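Local structure of carbohydrate kinase, pfkB family (3KTN) at residues R201-P212 / Q221-Q232. The protein is a putative sugar kinase of the pfkB (ribokinase-like) family, probably phosphorylating 2-keto-3-deoxygluconate, and binds magnesium. Residues are numbered along the deposited sequence; the frame is centred on the assembly and turned at random.
Sequences RRDLVELLGFIP and QETELIQRFMSQ
R201 reaches across to E222 from the start of the short helix 201-206, showing how two helices crossing at 69° can be joined by a long charge pair at one end and by apolar side chains further along. The R201 chain stays extended, with CG anti to the backbone N (chi1 171°), which carries R201 NE alongside the E222 carboxylate; the salt bridge to E222 OE1 is long at 3.5 Å, and its detail is doubtful. One turn on, L204 sets CD2 over the centre of the F229 ring, a CH-pi contact 3.5 Å from the centroid, while its CD1 meets I226 CG1. V205 leans CG2 on L225 CD2, 3.6 Å away, and L208 brings CD1 to F229 CE1. After G209, whose phi is positive, F210 folds back over helix 218-233. Its ring takes the edge of F229 on its face in an offset edge-to-face pair with planes at 82°; F210 CD1 also lies 3.4 Å from L225 CD1. F229 is thus packed by L204 over one face and by F210 CZ at its rim. The carbonyl O of I211 accepts from R228 NH2 at 2.9 Å, nearly in the guanidinium plane, and weakly from NH1, which also bridges to E224 OE1 at 2.9 Å; this shared grip should limit rotation of the guanidinium. P212 closes the series, its CB 4.2 Å from L225 CD2. I226 also touches F238 and Y257, linking the helix to the sheet. The pair belongs to the alpha/beta layering of the ribokinase-like fold, where the chain leaves strand 196-198 and returns through helix 218-233 to the parallel neighbouring strand 237-245.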
loop_
_atom_site.group_PDB
_atom_site.type_symbol
_atom_site.label_atom_id
_atom_site.label_comp_id
_atom_site.label_asym_id
_atom_site.label_seq_id
_atom_site.Cartn_x
_atom_site.Cartn_y
_atom_site.Cartn_z
ATOM N N ARG A 201 15.900 -11.612 37.556
ATOM C CA ARG A 201 16.961 -11.999 38.474
ATOM C C ARG A 201 18.266 -11.326 38.070
ATOM O O ARG A 201 18.974 -10.766 38.910
ATOM C CB ARG A 201 17.149 -13.516 38.447
ATOM C CG ARG A 201 18.374 -14.015 39.207
ATOM C CD ARG A 201 18.613 -15.493 38.936
ATOM N NE ARG A 201 19.694 -16.052 39.744
ATOM C CZ ARG A 201 20.971 -15.696 39.642
ATOM N NH1 ARG A 201 21.338 -14.771 38.762
ATOM N NH2 ARG A 201 21.882 -16.269 40.419
ATOM N N ARG A 202 18.583 -11.381 36.781
ATOM C CA ARG A 202 19.811 -10.779 36.283
ATOM C C ARG A 202 19.900 -9.290 36.589
ATOM O O ARG A 202 20.996 -8.738 36.669
ATOM C CB ARG A 202 19.951 -11.003 34.775
ATOM C CG ARG A 202 20.127 -12.460 34.384
ATOM C CD ARG A 202 20.572 -12.595 32.936
ATOM N NE ARG A 202 20.705 -13.994 32.534
ATOM C CZ ARG A 202 19.687 -14.844 32.433
ATOM N NH1 ARG A 202 18.452 -14.438 32.703
ATOM N NH2 ARG A 202 19.903 -16.100 32.062
ATOM N N ASP A 203 18.756 -8.628 36.751
ATOM C CA ASP A 203 18.786 -7.205 37.070
ATOM C C ASP A 203 19.346 -7.033 38.477
ATOM O O ASP A 203 20.231 -6.208 38.711
ATOM C CB ASP A 203 17.384 -6.585 37.005
ATOM C CG ASP A 203 16.895 -6.383 35.580
ATOM O OD1 ASP A 203 17.662 -5.840 34.757
ATOM O OD2 ASP A 203 15.739 -6.753 35.291
ATOM N N LEU A 204 18.826 -7.823 39.409
ATOM C CA LEU A 204 19.263 -7.759 40.794
ATOM C C LEU A 204 20.765 -7.995 40.910
ATOM O O LEU A 204 21.468 -7.245 41.582
ATOM C CB LEU A 204 18.503 -8.793 41.627
ATOM C CG LEU A 204 16.982 -8.687 41.501
ATOM C CD1 LEU A 204 16.313 -9.732 42.380
ATOM C CD2 LEU A 204 16.535 -7.288 41.894
ATOM N N VAL A 205 21.255 -9.026 40.230
ATOM C CA VAL A 205 22.670 -9.366 40.267
ATOM C C VAL A 205 23.563 -8.411 39.473
ATOM O O VAL A 205 24.489 -7.810 40.025
ATOM C CB VAL A 205 22.898 -10.809 39.752
ATOM C CG1 VAL A 205 24.386 -11.111 39.669
ATOM C CG2 VAL A 205 22.207 -11.803 40.676
ATOM N N GLU A 206 23.279 -8.265 38.183
ATOM C CA GLU A 206 24.079 -7.411 37.314
ATOM C C GLU A 206 23.933 -5.909 37.489
ATOM O O GLU A 206 24.881 -5.166 37.236
ATOM C CB GLU A 206 23.807 -7.754 35.851
ATOM C CG GLU A 206 24.393 -9.074 35.410
ATOM C CD GLU A 206 24.102 -9.366 33.957
ATOM O OE1 GLU A 206 24.344 -8.469 33.117
ATOM O OE2 GLU A 206 23.638 -10.488 33.656
ATOM N N LEU A 207 22.759 -5.445 37.901
ATOM C CA LEU A 207 22.571 -4.010 38.070
ATOM C C LEU A 207 22.652 -3.561 39.522
ATOM O O LEU A 207 23.380 -2.625 39.849
ATOM C CB LEU A 207 21.227 -3.569 37.481
ATOM C CG LEU A 207 20.906 -2.086 37.692
ATOM C CD1 LEU A 207 21.970 -1.231 37.018
ATOM C CD2 LEU A 207 19.527 -1.766 37.137
ATOM N N LEU A 208 21.900 -4.233 40.387
ATOM C CA LEU A 208 21.872 -3.891 41.798
ATOM C C LEU A 208 23.003 -4.544 42.589
ATOM O O LEU A 208 23.045 -4.457 43.813
ATOM C CB LEU A 208 20.515 -4.272 42.392
ATOM C CG LEU A 208 19.310 -3.581 41.746
ATOM C CD1 LEU A 208 18.046 -3.999 42.461
ATOM C CD2 LEU A 208 19.476 -2.071 41.806
ATOM N N GLY A 209 23.912 -5.201 41.875
ATOM C CA GLY A 209 25.050 -5.842 42.509
ATOM C C GLY A 209 24.777 -6.894 43.569
ATOM O O GLY A 209 25.685 -7.259 44.311
ATOM N N PHE A 210 23.547 -7.387 43.655
ATOM C CA PHE A 210 23.226 -8.412 44.644
ATOM C C PHE A 210 24.089 -9.650 44.433
ATOM O O PHE A 210 24.530 -9.933 43.314
ATOM C CB PHE A 210 21.751 -8.803 44.555
ATOM C CG PHE A 210 20.842 -7.934 45.374
ATOM C CD1 PHE A 210 20.204 -8.445 46.499
ATOM C CD2 PHE A 210 20.618 -6.609 45.024
ATOM C CE1 PHE A 210 19.355 -7.648 47.262
ATOM C CE2 PHE A 210 19.771 -5.803 45.780
ATOM C CZ PHE A 210 19.139 -6.324 46.901
ATOM N N ILE A 211 24.334 -10.380 45.516
ATOM C CA ILE A 211 25.138 -11.599 45.466
ATOM C C ILE A 211 24.306 -12.775 45.972
ATOM O O ILE A 211 23.712 -12.714 47.050
ATOM C CB ILE A 211 26.411 -11.475 46.342
ATOM C CG1 ILE A 211 27.276 -10.302 45.864
ATOM C CG2 ILE A 211 27.209 -12.770 46.284
ATOM C CD1 ILE A 211 27.854 -10.476 44.471
ATOM N N PRO A 212 24.243 -13.861 45.188
ATOM C CA PRO A 212 23.475 -15.051 45.566
ATOM C C PRO A 212 24.214 -15.969 46.536
ATOM O O PRO A 212 25.437 -16.095 46.480
ATOM C CB PRO A 212 23.218 -15.725 44.226
ATOM C CG PRO A 212 24.480 -15.430 43.481
ATOM C CD PRO A 212 24.725 -13.969 43.798
ATOM N N GLN A 221 17.985 -21.043 45.986
ATOM C CA GLN A 221 18.927 -19.939 45.859
ATOM C C GLN A 221 18.233 -18.761 45.187
ATOM O O GLN A 221 18.333 -17.616 45.638
ATOM C CB GLN A 221 20.128 -20.360 45.012
ATOM C CG GLN A 221 21.105 -19.234 44.744
ATOM C CD GLN A 221 22.090 -19.569 43.647
ATOM O OE1 GLN A 221 22.899 -20.487 43.780
ATOM N NE2 GLN A 221 22.027 -18.824 42.548
ATOM N N GLU A 222 17.535 -19.065 44.096
ATOM C CA GLU A 222 16.804 -18.078 43.313
ATOM C C GLU A 222 15.833 -17.288 44.186
ATOM O O GLU A 222 15.866 -16.056 44.216
ATOM C CB GLU A 222 16.046 -18.794 42.191
ATOM C CG GLU A 222 15.238 -17.894 41.277
ATOM C CD GLU A 222 16.091 -16.874 40.552
ATOM O OE1 GLU A 222 16.536 -15.901 41.195
ATOM O OE2 GLU A 222 16.322 -17.054 39.337
ATOM N N THR A 223 14.973 -18.008 44.898
ATOM C CA THR A 223 13.984 -17.394 45.772
ATOM C C THR A 223 14.613 -16.598 46.922
ATOM O O THR A 223 14.131 -15.519 47.275
ATOM C CB THR A 223 13.041 -18.461 46.370
ATOM O OG1 THR A 223 12.431 -19.210 45.311
ATOM C CG2 THR A 223 11.954 -17.805 47.204
ATOM N N GLU A 224 15.685 -17.129 47.507
ATOM C CA GLU A 224 16.360 -16.458 48.618
ATOM C C GLU A 224 16.831 -15.069 48.201
ATOM O O GLU A 224 16.623 -14.094 48.920
ATOM C CB GLU A 224 17.560 -17.293 49.093
ATOM C CG GLU A 224 18.170 -16.863 50.430
ATOM C CD GLU A 224 18.966 -15.566 50.356
ATOM O OE1 GLU A 224 19.814 -15.425 49.448
ATOM O OE2 GLU A 224 18.753 -14.689 51.217
ATOM N N LEU A 225 17.464 -14.987 47.038
ATOM C CA LEU A 225 17.959 -13.714 46.535
ATOM C C LEU A 225 16.845 -12.693 46.294
ATOM O O LEU A 225 16.956 -11.536 46.703
ATOM C CB LEU A 225 18.741 -13.934 45.239
ATOM C CG LEU A 225 19.116 -12.688 44.433
ATOM C CD1 LEU A 225 19.685 -11.619 45.343
ATOM C CD2 LEU A 225 20.125 -13.066 43.366
ATOM N N ILE A 226 15.770 -13.128 45.645
ATOM C CA ILE A 226 14.653 -12.244 45.324
ATOM C C ILE A 226 13.839 -11.773 46.524
ATOM O O ILE A 226 13.516 -10.588 46.631
ATOM C CB ILE A 226 13.709 -12.917 44.295
ATOM C CG1 ILE A 226 14.446 -13.082 42.967
ATOM C CG2 ILE A 226 12.443 -12.088 44.109
ATOM C CD1 ILE A 226 13.676 -13.846 41.920
ATOM N N GLN A 227 13.496 -12.682 47.425
ATOM C CA GLN A 227 12.715 -12.283 48.590
ATOM C C GLN A 227 13.555 -11.447 49.549
ATOM O O GLN A 227 13.018 -10.733 50.394
ATOM C CB GLN A 227 12.137 -13.512 49.288
ATOM C CG GLN A 227 11.197 -14.292 48.389
ATOM C CD GLN A 227 10.486 -15.412 49.106
ATOM O OE1 GLN A 227 11.120 -16.266 49.728
ATOM N NE2 GLN A 227 9.161 -15.424 49.020
ATOM N N ARG A 228 14.873 -11.524 49.395
ATOM C CA ARG A 228 15.791 -10.756 50.223
ATOM C C ARG A 228 15.717 -9.316 49.704
ATOM O O ARG A 228 15.559 -8.366 50.475
ATOM C CB ARG A 228 17.213 -11.307 50.067
ATOM C CG ARG A 228 18.122 -11.097 51.269
ATOM C CD ARG A 228 19.445 -11.830 51.062
ATOM N NE ARG A 228 20.327 -11.122 50.138
ATOM C CZ ARG A 228 21.260 -11.706 49.392
ATOM N NH1 ARG A 228 21.435 -13.019 49.446
ATOM N NH2 ARG A 228 22.033 -10.973 48.603
ATOM N N PHE A 229 15.829 -9.173 48.385
ATOM C CA PHE A 229 15.750 -7.872 47.722
ATOM C C PHE A 229 14.413 -7.218 48.053
ATOM O O PHE A 229 14.345 -6.020 48.323
ATOM C CB PHE A 229 15.885 -8.064 46.202
ATOM C CG PHE A 229 15.321 -6.929 45.382
ATOM C CD1 PHE A 229 15.970 -5.701 45.317
ATOM C CD2 PHE A 229 14.133 -7.097 44.673
ATOM C CE1 PHE A 229 15.446 -4.654 44.557
ATOM C CE2 PHE A 229 13.598 -6.059 43.910
ATOM C CZ PHE A 229 14.256 -4.834 43.852
HETATM N N MSE A 230 13.353 -8.017 48.047
HETATM C CA MSE A 230 12.013 -7.521 48.330
HETATM C C MSE A 230 11.794 -7.015 49.752
HETATM O O MSE A 230 11.181 -5.963 49.949
HETATM C CB MSE A 230 10.981 -8.603 48.036
HETATM C CG MSE A 230 10.812 -8.925 46.565
HETATM SE SE MSE A 230 9.384 -10.193 46.331
HETATM C CE MSE A 230 7.873 -9.003 46.552
ATOM N N SER A 231 12.266 -7.769 50.742
ATOM C CA SER A 231 12.087 -7.364 52.132
ATOM C C SER A 231 12.905 -6.116 52.425
ATOM O O SER A 231 12.511 -5.287 53.242
ATOM C CB SER A 231 12.475 -8.503 53.082
ATOM O OG SER A 231 13.784 -8.970 52.819
ATOM N N GLN A 232 14.038 -5.972 51.746
ATOM C CA GLN A 232 14.883 -4.803 51.938
ATOM C C GLN A 232 14.152 -3.504 51.595
ATOM O O GLN A 232 14.374 -2.471 52.228
ATOM C CB GLN A 232 16.127 -4.895 51.069
ATOM C CG GLN A 232 17.028 -3.697 51.215
ATOM C CD GLN A 232 18.152 -3.712 50.220
ATOM O OE1 GLN A 232 18.661 -4.772 49.874
ATOM N NE2 GLN A 232 18.559 -2.535 49.760
#